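Local coordinates for protein beta-N-acetylglucosaminidase (Thermotoga maritima, PDB 3WO8) that probably hydrolyses terminal non-reducing N-acetyl-D-hexosamine residues of N-acetyl-beta-D-hexosaminides, as a member of glycosyl hydrolase family 3, at residues A157-L162 with L209-K214; D250-S255 with R318-Y323; K342-L347 with K453-R458; L360-S365 with V394-V399. All coordinates share one frame; numbering follows the deposited sequence.

Contact 1: residues A157-L162 with L209-K214; sequences ACEGYL and LEREKK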
loop_
_atom_site.group_PDB
_atom_site.type_symbol
_atom_site.label_atom_id
_atom_site.label_comp_id
_atom_site.label_asym_id
_atom_site.label_seq_id
_atom_site.Cartn_x
_atom_site.Cartn_y
_atom_site.Cartn_z
ATOM N N ALA B 157 -10.296 -14.570 12.666
ATOM C CA ALA B 157 -9.112 -13.987 12.074
ATOM C C ALA B 157 -8.296 -15.018 11.345
ATOM O O ALA B 157 -7.811 -14.796 10.222
ATOM C CB ALA B 157 -8.264 -13.358 13.153
ATOM N N CYS B 158 -8.126 -16.163 11.991
ATOM C CA CYS B 158 -7.352 -17.204 11.355
ATOM C C CYS B 158 -8.068 -17.646 10.074
ATOM O O CYS B 158 -7.431 -17.800 9.020
ATOM C CB CYS B 158 -7.110 -18.351 12.321
ATOM S SG CYS B 158 -5.944 -17.987 13.665
ATOM N N GLU B 159 -9.388 -17.801 10.156
ATOM C CA GLU B 159 -10.202 -18.157 8.984
ATOM C C GLU B 159 -9.995 -17.147 7.865
ATOM O O GLU B 159 -9.722 -17.531 6.716
ATOM C CB GLU B 159 -11.695 -18.197 9.338
ATOM C CG GLU B 159 -12.125 -19.395 10.191
ATOM C CD GLU B 159 -13.454 -19.195 10.927
ATOM O OE1 GLU B 159 -14.213 -18.255 10.580
ATOM O OE2 GLU B 159 -13.729 -19.980 11.869
ATOM N N GLY B 160 -10.118 -15.858 8.222
ATOM C CA GLY B 160 -9.897 -14.754 7.274
ATOM C C GLY B 160 -8.566 -14.859 6.541
ATOM O O GLY B 160 -8.507 -14.874 5.303
ATOM N N TYR B 161 -7.489 -14.985 7.304
ATOM C CA TYR B 161 -6.173 -15.026 6.708
ATOM C C TYR B 161 -6.025 -16.249 5.809
ATOM O O TYR B 161 -5.351 -16.207 4.784
ATOM C CB TYR B 161 -5.088 -15.060 7.788
ATOM C CG TYR B 161 -4.801 -13.758 8.518
ATOM C CD1 TYR B 161 -4.200 -12.681 7.869
ATOM C CD2 TYR B 161 -5.094 -13.613 9.880
ATOM C CE1 TYR B 161 -3.932 -11.487 8.552
ATOM C CE2 TYR B 161 -4.838 -12.413 10.565
ATOM C CZ TYR B 161 -4.254 -11.353 9.896
ATOM O OH TYR B 161 -3.958 -10.182 10.561
ATOM N N LEU B 162 -6.599 -17.368 6.198
ATOM C CA LEU B 162 -6.452 -18.558 5.342
ATOM C C LEU B 162 -7.271 -18.400 4.074
ATOM O O LEU B 162 -6.821 -18.801 2.999
ATOM C CB LEU B 162 -6.876 -19.836 6.047
ATOM C CG LEU B 162 -5.994 -20.204 7.228
ATOM C CD1 LEU B 162 -6.838 -20.663 8.416
ATOM C CD2 LEU B 162 -4.977 -21.265 6.792
ATOM N N LEU B 209 -7.349 -23.776 17.692
ATOM C CA LEU B 209 -6.485 -24.912 17.319
ATOM C C LEU B 209 -7.245 -26.181 16.961
ATOM O O LEU B 209 -6.782 -26.954 16.128
ATOM C CB LEU B 209 -5.415 -25.187 18.388
ATOM C CG LEU B 209 -4.170 -24.314 18.265
ATOM C CD1 LEU B 209 -3.244 -24.512 19.445
ATOM C CD2 LEU B 209 -3.431 -24.603 16.962
ATOM N N GLU B 210 -8.403 -26.389 17.579
ATOM C CA GLU B 210 -9.229 -27.549 17.244
ATOM C C GLU B 210 -10.258 -27.279 16.128
ATOM O O GLU B 210 -10.928 -28.197 15.658
ATOM C CB GLU B 210 -9.874 -28.126 18.512
ATOM C CG GLU B 210 -10.978 -27.286 19.153
ATOM C CD GLU B 210 -10.991 -27.392 20.682
ATOM O OE1 GLU B 210 -10.094 -28.057 21.280
ATOM O OE2 GLU B 210 -11.900 -26.777 21.292
ATOM N N ARG B 211 -10.347 -26.026 15.692
ATOM C CA ARG B 211 -11.122 -25.675 14.518
ATOM C C ARG B 211 -10.265 -25.575 13.240
ATOM O O ARG B 211 -10.771 -25.835 12.147
ATOM C CB ARG B 211 -11.882 -24.369 14.764
ATOM C CG ARG B 211 -13.041 -24.522 15.744
ATOM C CD ARG B 211 -13.672 -23.187 16.149
ATOM N NE ARG B 211 -14.208 -22.423 15.013
ATOM C CZ ARG B 211 -14.903 -21.281 15.114
ATOM N NH1 ARG B 211 -15.338 -20.667 14.009
ATOM N NH2 ARG B 211 -15.165 -20.739 16.304
ATOM N N GLU B 212 -8.987 -25.215 13.358
ATOM C CA GLU B 212 -8.181 -24.880 12.173
ATOM C C GLU B 212 -6.835 -25.559 12.259
ATOM O O GLU B 212 -5.881 -25.034 12.823
ATOM C CB GLU B 212 -7.939 -23.368 12.064
ATOM C CG GLU B 212 -8.993 -22.457 12.670
ATOM C CD GLU B 212 -10.092 -22.132 11.704
ATOM O OE1 GLU B 212 -11.106 -21.572 12.182
ATOM O OE2 GLU B 212 -9.936 -22.438 10.489
ATOM N N LYS B 213 -6.740 -26.745 11.704
ATOM C CA LYS B 213 -5.463 -27.461 11.713
ATOM C C LYS B 213 -4.367 -26.721 10.919
ATOM O O LYS B 213 -3.175 -26.920 11.215
ATOM C CB LYS B 213 -5.642 -28.908 11.200
ATOM C CG LYS B 213 -6.226 -29.870 12.239
ATOM C CD LYS B 213 -6.685 -31.201 11.623
ATOM C CE LYS B 213 -6.918 -32.286 12.674
ATOM N NZ LYS B 213 -7.490 -31.747 13.945
ATOM N N LYS B 214 -4.766 -25.868 9.954
ATOM C CA LYS B 214 -3.815 -25.237 9.003
ATOM C C LYS B 214 -3.052 -24.007 9.553
ATOM O O LYS B 214 -2.132 -23.491 8.927
ATOM C CB LYS B 214 -4.509 -24.929 7.676
ATOM C CG LYS B 214 -4.791 -26.188 6.871
ATOM C CD LYS B 214 -5.358 -25.937 5.480
ATOM C CE LYS B 214 -4.260 -25.678 4.463
ATOM N NZ LYS B 214 -4.735 -25.759 3.048
#
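E159 and R211 meet at an oblique angle, and the carboxylate of one is turned 48° from the guanidinium plane of the other. OE2 of E159 lies 2.8 Å from NH1 of R211. This is a salt bridge, but its hydrogen bond is weak because the N-H points well off the line. The E159 chain is extended beyond CG and carries the carboxylate out from its helix. E212 crosses E159 at about a right angle. Its OE1 stands 3.1 Å from E159 OE2, so two acceptors of like charge face each other. R211 and R156, which binds E159 OE1, probably offset part of that repulsion. The contact joins helix 147-164 to the end of helix 203-211 and the loop that follows it, on the outside of the family 3 TIM barrel. That loop runs toward strand 216-219. L162 carries the rest of the contact. Its CD1 approaches E212 OE2 at 4.1 Å. Its other methyl, CD2, packs on CB of K214 at 3.8 Å, and the two side chains cross at a slant. Beyond CB the lysine chain leads away from the leucine, and K214 makes a cation-pi contact with F326. L162 also touches P168 on strand 167-173.

Contact 2: residues D250-S255 with R318-Y323; sequences DGLVIS and RTVEKY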
loop_
_atom_site.group_PDB
_atom_site.type_symbol
_atom_site.label_atom_id
_atom_site.label_comp_id
_atom_site.label_asym_id
_atom_site.label_seq_id
_atom_site.Cartn_x
_atom_site.Cartn_y
_atom_site.Cartn_z
ATOM N N ASP B 250 -0.698 -31.045 16.187
ATOM C CA ASP B 250 0.514 -31.667 15.614
ATOM C C ASP B 250 1.113 -30.887 14.452
ATOM O O ASP B 250 1.974 -31.399 13.720
ATOM C CB ASP B 250 0.251 -33.112 15.181
ATOM C CG ASP B 250 -0.714 -33.210 14.034
ATOM O OD1 ASP B 250 -1.523 -32.280 13.881
ATOM O OD2 ASP B 250 -0.675 -34.221 13.302
ATOM N N GLY B 251 0.675 -29.632 14.321
ATOM C CA GLY B 251 1.167 -28.725 13.277
ATOM C C GLY B 251 2.402 -27.950 13.688
ATOM O O GLY B 251 3.102 -28.345 14.586
ATOM N N LEU B 252 2.624 -26.812 13.046
ATOM C CA LEU B 252 3.868 -26.029 13.154
ATOM C C LEU B 252 3.990 -25.231 14.439
ATOM O O LEU B 252 3.119 -24.461 14.806
ATOM C CB LEU B 252 3.970 -25.085 11.977
ATOM C CG LEU B 252 5.357 -24.646 11.573
ATOM C CD1 LEU B 252 6.250 -25.832 11.282
ATOM C CD2 LEU B 252 5.265 -23.811 10.309
ATOM N N VAL B 253 5.065 -25.481 15.157
ATOM C CA VAL B 253 5.366 -24.739 16.345
ATOM C C VAL B 253 6.654 -23.984 16.079
ATOM O O VAL B 253 7.708 -24.563 15.671
ATOM C CB VAL B 253 5.509 -25.634 17.572
ATOM C CG1 VAL B 253 6.133 -24.837 18.710
ATOM C CG2 VAL B 253 4.136 -26.153 17.987
ATOM N N ILE B 254 6.560 -22.679 16.297
ATOM C CA ILE B 254 7.669 -21.824 15.992
ATOM C C ILE B 254 8.034 -21.109 17.258
ATOM O O ILE B 254 7.167 -20.773 18.072
ATOM C CB ILE B 254 7.355 -20.841 14.848
ATOM C CG1 ILE B 254 8.656 -20.191 14.380
ATOM C CG2 ILE B 254 6.328 -19.780 15.279
ATOM C CD1 ILE B 254 8.489 -19.189 13.259
ATOM N N SER B 255 9.334 -20.913 17.430
ATOM C CA SER B 255 9.845 -20.158 18.575
ATOM C C SER B 255 9.606 -18.654 18.405
ATOM O O SER B 255 9.576 -18.159 17.279
ATOM C CB SER B 255 11.343 -20.418 18.731
ATOM O OG SER B 255 12.108 -19.627 17.834
ATOM N N ARG B 318 9.348 -32.798 8.577
ATOM C CA ARG B 318 8.187 -33.247 7.841
ATOM C C ARG B 318 7.020 -32.289 8.055
ATOM O O ARG B 318 6.395 -31.868 7.090
ATOM C CB ARG B 318 7.810 -34.683 8.243
ATOM C CG ARG B 318 7.469 -35.594 7.064
ATOM C CD ARG B 318 7.500 -37.071 7.457
ATOM N NE ARG B 318 8.855 -37.544 7.790
ATOM C CZ ARG B 318 9.298 -37.902 9.008
ATOM N NH1 ARG B 318 8.516 -37.863 10.097
ATOM N NH2 ARG B 318 10.563 -38.308 9.137
ATOM N N THR B 319 6.742 -31.937 9.306
ATOM C CA THR B 319 5.713 -30.928 9.637
ATOM C C THR B 319 5.886 -29.618 8.833
ATOM O O THR B 319 4.941 -29.049 8.297
ATOM C CB THR B 319 5.747 -30.600 11.140
ATOM O OG1 THR B 319 5.541 -31.795 11.893
ATOM C CG2 THR B 319 4.657 -29.623 11.517
ATOM N N VAL B 320 7.122 -29.163 8.760
ATOM C CA VAL B 320 7.469 -27.991 7.974
ATOM C C VAL B 320 7.195 -28.217 6.493
ATOM O O VAL B 320 6.660 -27.337 5.839
ATOM C CB VAL B 320 8.929 -27.546 8.239
ATOM C CG1 VAL B 320 9.410 -26.552 7.195
ATOM C CG2 VAL B 320 9.010 -26.896 9.606
ATOM N N GLU B 321 7.528 -29.384 5.966
ATOM C CA GLU B 321 7.282 -29.643 4.541
ATOM C C GLU B 321 5.797 -29.784 4.187
ATOM O O GLU B 321 5.391 -29.508 3.053
ATOM C CB GLU B 321 8.057 -30.857 4.086
ATOM C CG GLU B 321 9.554 -30.588 4.055
ATOM C CD GLU B 321 10.364 -31.839 3.799
ATOM O OE1 GLU B 321 9.900 -32.912 4.225
ATOM O OE2 GLU B 321 11.446 -31.741 3.173
ATOM N N LYS B 322 5.020 -30.199 5.179
ATOM C CA LYS B 322 3.593 -30.305 5.079
ATOM C C LYS B 322 3.001 -28.913 4.870
ATOM O O LYS B 322 2.170 -28.682 4.000
ATOM C CB LYS B 322 3.026 -30.926 6.374
ATOM C CG LYS B 322 1.563 -31.355 6.265
ATOM C CD LYS B 322 1.115 -32.214 7.452
ATOM C CE LYS B 322 0.330 -31.444 8.523
ATOM N NZ LYS B 322 -1.106 -31.835 8.593
ATOM N N TYR B 323 3.434 -27.983 5.708
ATOM C CA TYR B 323 2.913 -26.636 5.672
ATOM C C TYR B 323 3.322 -25.963 4.372
ATOM O O TYR B 323 2.515 -25.363 3.679
ATOM C CB TYR B 323 3.430 -25.886 6.863
ATOM C CG TYR B 323 2.528 -26.049 8.032
ATOM C CD1 TYR B 323 2.438 -27.231 8.718
ATOM C CD2 TYR B 323 1.751 -25.000 8.459
ATOM C CE1 TYR B 323 1.604 -27.362 9.821
ATOM C CE2 TYR B 323 0.913 -25.123 9.547
ATOM C CZ TYR B 323 0.838 -26.311 10.218
ATOM O OH TYR B 323 -0.021 -26.371 11.287
#
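L252 lies against Y323, T319 and V320 of helix 310-326. Its CB sits over the centre of the Y323 ring, 3.7 Å above the plane. This is a CH-pi contact, with CB 11° off the ring normal. CG is anti to the backbone N (chi1 -155°), and the two methyls beyond it part company. CD1 reaches V320 CG2 at 3.4 Å and lies 4.1 Å from T319 CG2. CD2 stays with the tyrosine, 4.1 Å from Y323 CD2. The backbone on the N-terminal side of L252 is held too. L252 N donates a weak hydrogen bond to Y323 OH at 3.2 Å, and G251 CA lies at the ring edge. CG2 of T319 packs on G251 C at 3.5 Å, while OG1 of T319 bonds to R315 O. The contact belongs to the TIM barrel: 250-255 leads into strand 253-257, and the helix packs outside it. Y323 OH also bonds to V215 O, just before the neighbouring strand 216-219. A phenylalanine in place of Y323 would probably keep the ring under L252 CB but leave L252 N and V215 O without this hydroxyl partner. The chemistry is thus mixed: apolar groups fill most of the buried interface, and a tyrosine hydroxyl is shared among backbone groups at the N-terminal ends of two adjacent barrel strands.

Contact 3: residues K342-L347 with K453-R458; sequences KAVEFL and KIVVTR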
loop_
_atom_site.group_PDB
_atom_site.type_symbol
_atom_site.label_atom_id
_atom_site.label_comp_id
_atom_site.label_asym_id
_atom_site.label_seq_id
_atom_site.Cartn_x
_atom_site.Cartn_y
_atom_site.Cartn_z
ATOM N N LYS B 342 13.832 -6.883 -17.784
ATOM C CA LYS B 342 13.670 -7.268 -19.192
ATOM C C LYS B 342 13.508 -6.083 -20.131
ATOM O O LYS B 342 13.773 -6.200 -21.332
ATOM C CB LYS B 342 12.493 -8.233 -19.345
ATOM C CG LYS B 342 12.257 -8.730 -20.769
ATOM C CD LYS B 342 11.793 -10.199 -20.836
ATOM C CE LYS B 342 11.391 -10.640 -22.254
ATOM N NZ LYS B 342 9.926 -10.487 -22.540
ATOM N N ALA B 343 13.078 -4.939 -19.599
ATOM C CA ALA B 343 12.893 -3.758 -20.443
ATOM C C ALA B 343 14.170 -2.928 -20.639
ATOM O O ALA B 343 14.169 -1.933 -21.396
ATOM C CB ALA B 343 11.764 -2.899 -19.890
ATOM N N VAL B 344 15.253 -3.342 -19.975
ATOM C CA VAL B 344 16.536 -2.639 -20.053
ATOM C C VAL B 344 17.486 -3.236 -21.116
ATOM O O VAL B 344 17.613 -4.453 -21.273
ATOM C CB VAL B 344 17.317 -2.675 -18.716
ATOM C CG1 VAL B 344 18.389 -1.606 -18.716
ATOM C CG2 VAL B 344 16.428 -2.479 -17.497
ATOM N N GLU B 345 18.159 -2.338 -21.813
ATOM C CA GLU B 345 19.201 -2.649 -22.782
ATOM C C GLU B 345 20.460 -1.959 -22.314
ATOM O O GLU B 345 20.378 -0.791 -21.920
ATOM C CB GLU B 345 18.853 -2.057 -24.154
ATOM C CG GLU B 345 17.885 -2.883 -24.996
ATOM C CD GLU B 345 17.198 -2.056 -26.075
ATOM O OE1 GLU B 345 17.134 -0.813 -25.933
ATOM O OE2 GLU B 345 16.697 -2.658 -27.055
ATOM N N PHE B 346 21.605 -2.661 -22.361
ATOM C CA PHE B 346 22.921 -2.019 -22.235
ATOM C C PHE B 346 23.513 -1.789 -23.611
ATOM O O PHE B 346 23.513 -2.659 -24.409
ATOM C CB PHE B 346 23.869 -2.864 -21.417
ATOM C CG PHE B 346 23.278 -3.378 -20.132
ATOM C CD1 PHE B 346 23.267 -2.608 -18.983
ATOM C CD2 PHE B 346 22.746 -4.656 -20.076
ATOM C CE1 PHE B 346 22.740 -3.109 -17.810
ATOM C CE2 PHE B 346 22.215 -5.168 -18.906
ATOM C CZ PHE B 346 22.210 -4.385 -17.774
ATOM N N LEU B 347 24.036 -0.614 -23.874
ATOM C CA LEU B 347 24.508 -0.223 -25.201
ATOM C C LEU B 347 25.941 0.346 -25.152
ATOM O O LEU B 347 26.169 1.487 -24.702
ATOM C CB LEU B 347 23.611 0.896 -25.790
ATOM C CG LEU B 347 22.384 0.593 -26.653
ATOM C CD1 LEU B 347 21.675 -0.672 -26.180
ATOM C CD2 LEU B 347 21.467 1.822 -26.693
ATOM N N LYS B 453 28.561 4.738 -23.843
ATOM C CA LYS B 453 28.000 3.749 -22.920
ATOM C C LYS B 453 26.610 4.228 -22.458
ATOM O O LYS B 453 26.466 5.353 -21.960
ATOM C CB LYS B 453 28.935 3.543 -21.724
ATOM C CG LYS B 453 30.345 3.082 -22.074
ATOM C CD LYS B 453 31.033 2.452 -20.852
ATOM C CE LYS B 453 32.510 2.141 -21.075
ATOM N NZ LYS B 453 33.180 3.297 -21.736
ATOM N N ILE B 454 25.588 3.397 -22.674
ATOM C CA ILE B 454 24.213 3.786 -22.433
ATOM C C ILE B 454 23.424 2.701 -21.743
ATOM O O ILE B 454 23.487 1.534 -22.129
ATOM C CB ILE B 454 23.494 4.088 -23.726
ATOM C CG1 ILE B 454 24.258 5.142 -24.522
ATOM C CG2 ILE B 454 22.074 4.564 -23.422
ATOM C CD1 ILE B 454 23.734 5.305 -25.936
ATOM N N VAL B 455 22.688 3.093 -20.700
ATOM C CA VAL B 455 21.693 2.215 -20.095
ATOM C C VAL B 455 20.330 2.830 -20.402
ATOM O O VAL B 455 20.044 4.003 -20.052
ATOM C CB VAL B 455 21.894 2.021 -18.598
ATOM C CG1 VAL B 455 20.847 1.070 -18.055
ATOM C CG2 VAL B 455 23.250 1.439 -18.326
ATOM N N VAL B 456 19.541 2.032 -21.126
ATOM C CA VAL B 456 18.175 2.367 -21.523
ATOM C C VAL B 456 17.250 1.598 -20.617
ATOM O O VAL B 456 17.034 0.413 -20.813
ATOM C CB VAL B 456 17.890 2.005 -23.006
ATOM C CG1 VAL B 456 16.466 2.358 -23.353
ATOM C CG2 VAL B 456 18.843 2.760 -23.958
ATOM N N THR B 457 16.772 2.260 -19.574
ATOM C CA THR B 457 15.692 1.709 -18.736
ATOM C C THR B 457 14.450 2.150 -19.460
ATOM O O THR B 457 14.501 3.030 -20.370
ATOM C CB THR B 457 15.677 2.337 -17.330
ATOM O OG1 THR B 457 15.677 3.766 -17.440
ATOM C CG2 THR B 457 16.894 1.900 -16.539
ATOM N N ARG B 458 13.300 1.656 -19.092
ATOM C CA ARG B 458 12.156 2.420 -19.657
ATOM C C ARG B 458 11.271 2.968 -18.560
ATOM O O ARG B 458 10.065 2.882 -18.626
ATOM C CB ARG B 458 11.418 1.581 -20.693
ATOM C CG ARG B 458 12.089 1.613 -22.051
ATOM C CD ARG B 458 11.817 0.336 -22.834
ATOM N NE ARG B 458 12.329 0.504 -24.189
ATOM C CZ ARG B 458 13.428 -0.061 -24.686
ATOM N NH1 ARG B 458 14.166 -0.911 -23.979
ATOM N NH2 ARG B 458 13.783 0.237 -25.922
#
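The guanidinium of R458 has V456 CG1 over one face, 4.0 Å above the plane and offset toward the rim. Its edge meets A343 O and E345 OE1. NH1 donates to A343 O at 2.8 Å, with the acceptor almost exactly in the guanidinium plane. NH2 forms a long salt bridge to E345 OE1 at 3.5 Å. The carboxylate is turned 68° from the guanidinium, so the two groups do not lie flat together. The R458 chain is extended from CG to NE. The other flat group is the F346 ring. V455 CG2 lies at its edge, 4.1 Å from CD1, and the two side chains point the same way. Between these groups the strands pair antiparallel. E345 with V456 and L347 with I454 are hydrogen-bonded pairs, and F346 with V455 is the non-hydrogen-bonded pair between them. V456 N donates to E345 O at 3.0 Å with a nearly straight bond. On the face of L347 and V456, L347 CD2 touches V456 CG2 at 3.9 Å. On the face of F346 and V455, V455 CG1 is met at 3.7 Å by CG1 of V344, the residue just before strand 345-347. Strand 345-347 is an outermost strand of the mixed C-terminal sheet within this chain. Strand 453-456 pairs on its other side with strand 435-439. Helix 462-471 packs on V344 and V455 through S468. At the R458 end, A343 packs on A94 of the second subunit and R458 on K97 of that subunit.

Contact 4: residues L360-S365 with V394-V399; sequences LLVPSS and VVRYTV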
loop_
_atom_site.group_PDB
_atom_site.type_symbol
_atom_site.label_atom_id
_atom_site.label_comp_id
_atom_site.label_asym_id
_atom_site.label_seq_id
_atom_site.Cartn_x
_atom_site.Cartn_y
_atom_site.Cartn_z
ATOM N N LEU B 360 27.433 11.072 -9.517
ATOM C CA LEU B 360 26.108 10.911 -10.084
ATOM C C LEU B 360 25.598 12.243 -10.548
ATOM O O LEU B 360 25.583 13.201 -9.771
ATOM C CB LEU B 360 25.159 10.395 -9.021
ATOM C CG LEU B 360 25.626 9.175 -8.244
ATOM C CD1 LEU B 360 24.550 8.738 -7.254
ATOM C CD2 LEU B 360 25.882 8.072 -9.216
ATOM N N LEU B 361 25.199 12.324 -11.806
ATOM C CA LEU B 361 24.539 13.529 -12.258
ATOM C C LEU B 361 23.085 13.197 -12.295
ATOM O O LEU B 361 22.686 12.307 -13.016
ATOM C CB LEU B 361 25.030 13.926 -13.625
ATOM C CG LEU B 361 26.471 14.379 -13.490
ATOM C CD1 LEU B 361 27.222 14.116 -14.770
ATOM C CD2 LEU B 361 26.505 15.836 -13.115
ATOM N N VAL B 362 22.303 13.871 -11.468
ATOM C CA VAL B 362 20.935 13.490 -11.267
ATOM C C VAL B 362 20.090 14.711 -11.508
ATOM O O VAL B 362 20.305 15.726 -10.877
ATOM C CB VAL B 362 20.720 13.006 -9.836
ATOM C CG1 VAL B 362 19.228 12.847 -9.534
ATOM C CG2 VAL B 362 21.471 11.715 -9.606
ATOM N N PRO B 363 19.105 14.616 -12.396
ATOM C CA PRO B 363 18.274 15.786 -12.661
ATOM C C PRO B 363 17.451 16.235 -11.466
ATOM O O PRO B 363 17.010 15.425 -10.671
ATOM C CB PRO B 363 17.341 15.329 -13.782
ATOM C CG PRO B 363 17.735 13.950 -14.142
ATOM C CD PRO B 363 18.614 13.411 -13.064
ATOM N N SER B 364 17.252 17.527 -11.353
ATOM C CA SER B 364 16.405 18.072 -10.317
ATOM C C SER B 364 15.022 18.239 -10.885
ATOM O O SER B 364 14.852 18.358 -12.096
ATOM C CB SER B 364 16.907 19.427 -9.885
ATOM O OG SER B 364 15.881 20.062 -9.161
ATOM N N SER B 365 14.019 18.276 -10.013
ATOM C CA SER B 365 12.636 18.326 -10.499
ATOM C C SER B 365 11.744 19.427 -9.913
ATOM O O SER B 365 11.852 19.814 -8.730
ATOM C CB SER B 365 11.965 16.971 -10.346
ATOM O OG SER B 365 11.051 16.819 -11.398
ATOM N N VAL B 394 27.319 13.390 -5.411
ATOM C CA VAL B 394 26.036 13.668 -6.035
ATOM C C VAL B 394 25.932 15.118 -6.487
ATOM O O VAL B 394 26.060 16.029 -5.655
ATOM C CB VAL B 394 24.922 13.434 -5.029
ATOM C CG1 VAL B 394 23.576 13.696 -5.658
ATOM C CG2 VAL B 394 24.995 12.011 -4.489
ATOM N N VAL B 395 25.661 15.343 -7.773
ATOM C CA VAL B 395 25.341 16.685 -8.209
ATOM C C VAL B 395 24.049 16.696 -8.974
ATOM O O VAL B 395 23.824 15.866 -9.834
ATOM C CB VAL B 395 26.482 17.411 -8.976
ATOM C CG1 VAL B 395 27.485 16.453 -9.558
ATOM C CG2 VAL B 395 25.944 18.323 -10.059
ATOM N N ARG B 396 23.226 17.689 -8.663
ATOM C CA ARG B 396 21.920 17.829 -9.212
ATOM C C ARG B 396 21.920 18.893 -10.282
ATOM O O ARG B 396 22.278 20.022 -10.006
ATOM C CB ARG B 396 20.971 18.253 -8.090
ATOM C CG ARG B 396 20.818 17.264 -6.927
ATOM C CD ARG B 396 20.499 15.826 -7.352
ATOM N NE ARG B 396 19.156 15.693 -7.921
ATOM C CZ ARG B 396 18.059 15.429 -7.202
ATOM N NH1 ARG B 396 18.123 15.266 -5.890
ATOM N NH2 ARG B 396 16.886 15.308 -7.794
ATOM N N TYR B 397 21.489 18.564 -11.495
ATOM C CA TYR B 397 21.449 19.569 -12.583
ATOM C C TYR B 397 20.057 19.778 -13.091
ATOM O O TYR B 397 19.201 18.936 -12.875
ATOM C CB TYR B 397 22.316 19.162 -13.738
ATOM C CG TYR B 397 21.819 17.958 -14.478
ATOM C CD1 TYR B 397 22.143 16.687 -14.060
ATOM C CD2 TYR B 397 21.059 18.091 -15.631
ATOM C CE1 TYR B 397 21.699 15.571 -14.746
ATOM C CE2 TYR B 397 20.623 16.992 -16.329
ATOM C CZ TYR B 397 20.944 15.740 -15.871
ATOM O OH TYR B 397 20.525 14.667 -16.573
ATOM N N THR B 398 19.818 20.907 -13.757
ATOM C CA THR B 398 18.454 21.203 -14.261
ATOM C C THR B 398 18.433 20.721 -15.684
ATOM O O THR B 398 19.411 20.875 -16.425
ATOM C CB THR B 398 17.972 22.680 -14.102
ATOM O OG1 THR B 398 18.835 23.576 -14.793
ATOM C CG2 THR B 398 17.928 23.102 -12.607
ATOM N N VAL B 399 17.333 20.068 -16.032
ATOM C CA VAL B 399 17.265 19.313 -17.251
ATOM C C VAL B 399 17.528 20.227 -18.432
ATOM O O VAL B 399 18.268 19.889 -19.335
ATOM C CB VAL B 399 15.910 18.577 -17.357
ATOM C CG1 VAL B 399 15.199 18.811 -18.701
ATOM C CG2 VAL B 399 16.139 17.102 -17.141
#
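Strands 357-363 and 391-397 are the two parallel strands of a beta-alpha-beta unit whose crossover is helix 374-385. L360 pairs with V394, and the register holds through P363 with Y397. V395 N donates to L360 O at 2.9 Å, and V362 N returns a bond to V395 O. R396 then folds back over the neighbouring strand, its chain bent at chi2 (-51°) and chi3 (-69°). One face of its guanidinium lies against V362 CG1, which comes within 3.3 Å of NE. The edge turns to backbone oxygens. NE donates to V362 O at 3.2 Å, and NH2 donates to P363 O at 2.9 Å with a fairly straight bond. V362 O also accepts from Y397 N, and the two donors approach from opposite faces of the carbonyl plane. NH2 has a salt bridge to D379 on the crossover helix. An alanine in place of R396 would probably leave P363 O and D379 without this partner and open a gap beside V362 CG1. The face of P363 and Y397 is built differently. Y397 OH bonds to F414 O on strand 411-415. L361 CB packs on Y397 CE1 at 3.9 Å. P363 and Y397 lie side by side, with P363 CA 4.0 Å above the ring plane, offset toward the rim.

How the contacts relate
The contacts follow the two-domain layout. Contacts 1 and 2 lie in the TIM barrel and come first along the chain. Their centres are 15 Å apart, and they touch: K213 O of contact 1 lies 3.2 Å from Y323 OH of contact 2, a probable hydrogen bond. Contacts 3 and 4 are on the other side of the chain's centre, 45 to 52 Å from the first two between centres. They share the mixed C-terminal sheet, with centres 20 Å apart. Contact 4 is nested in the chain loop that contact 3 closes. Strands 345-347 and 391-397 are the outermost strands of that sheet within this chain, so these two contacts tie in its opposite margins.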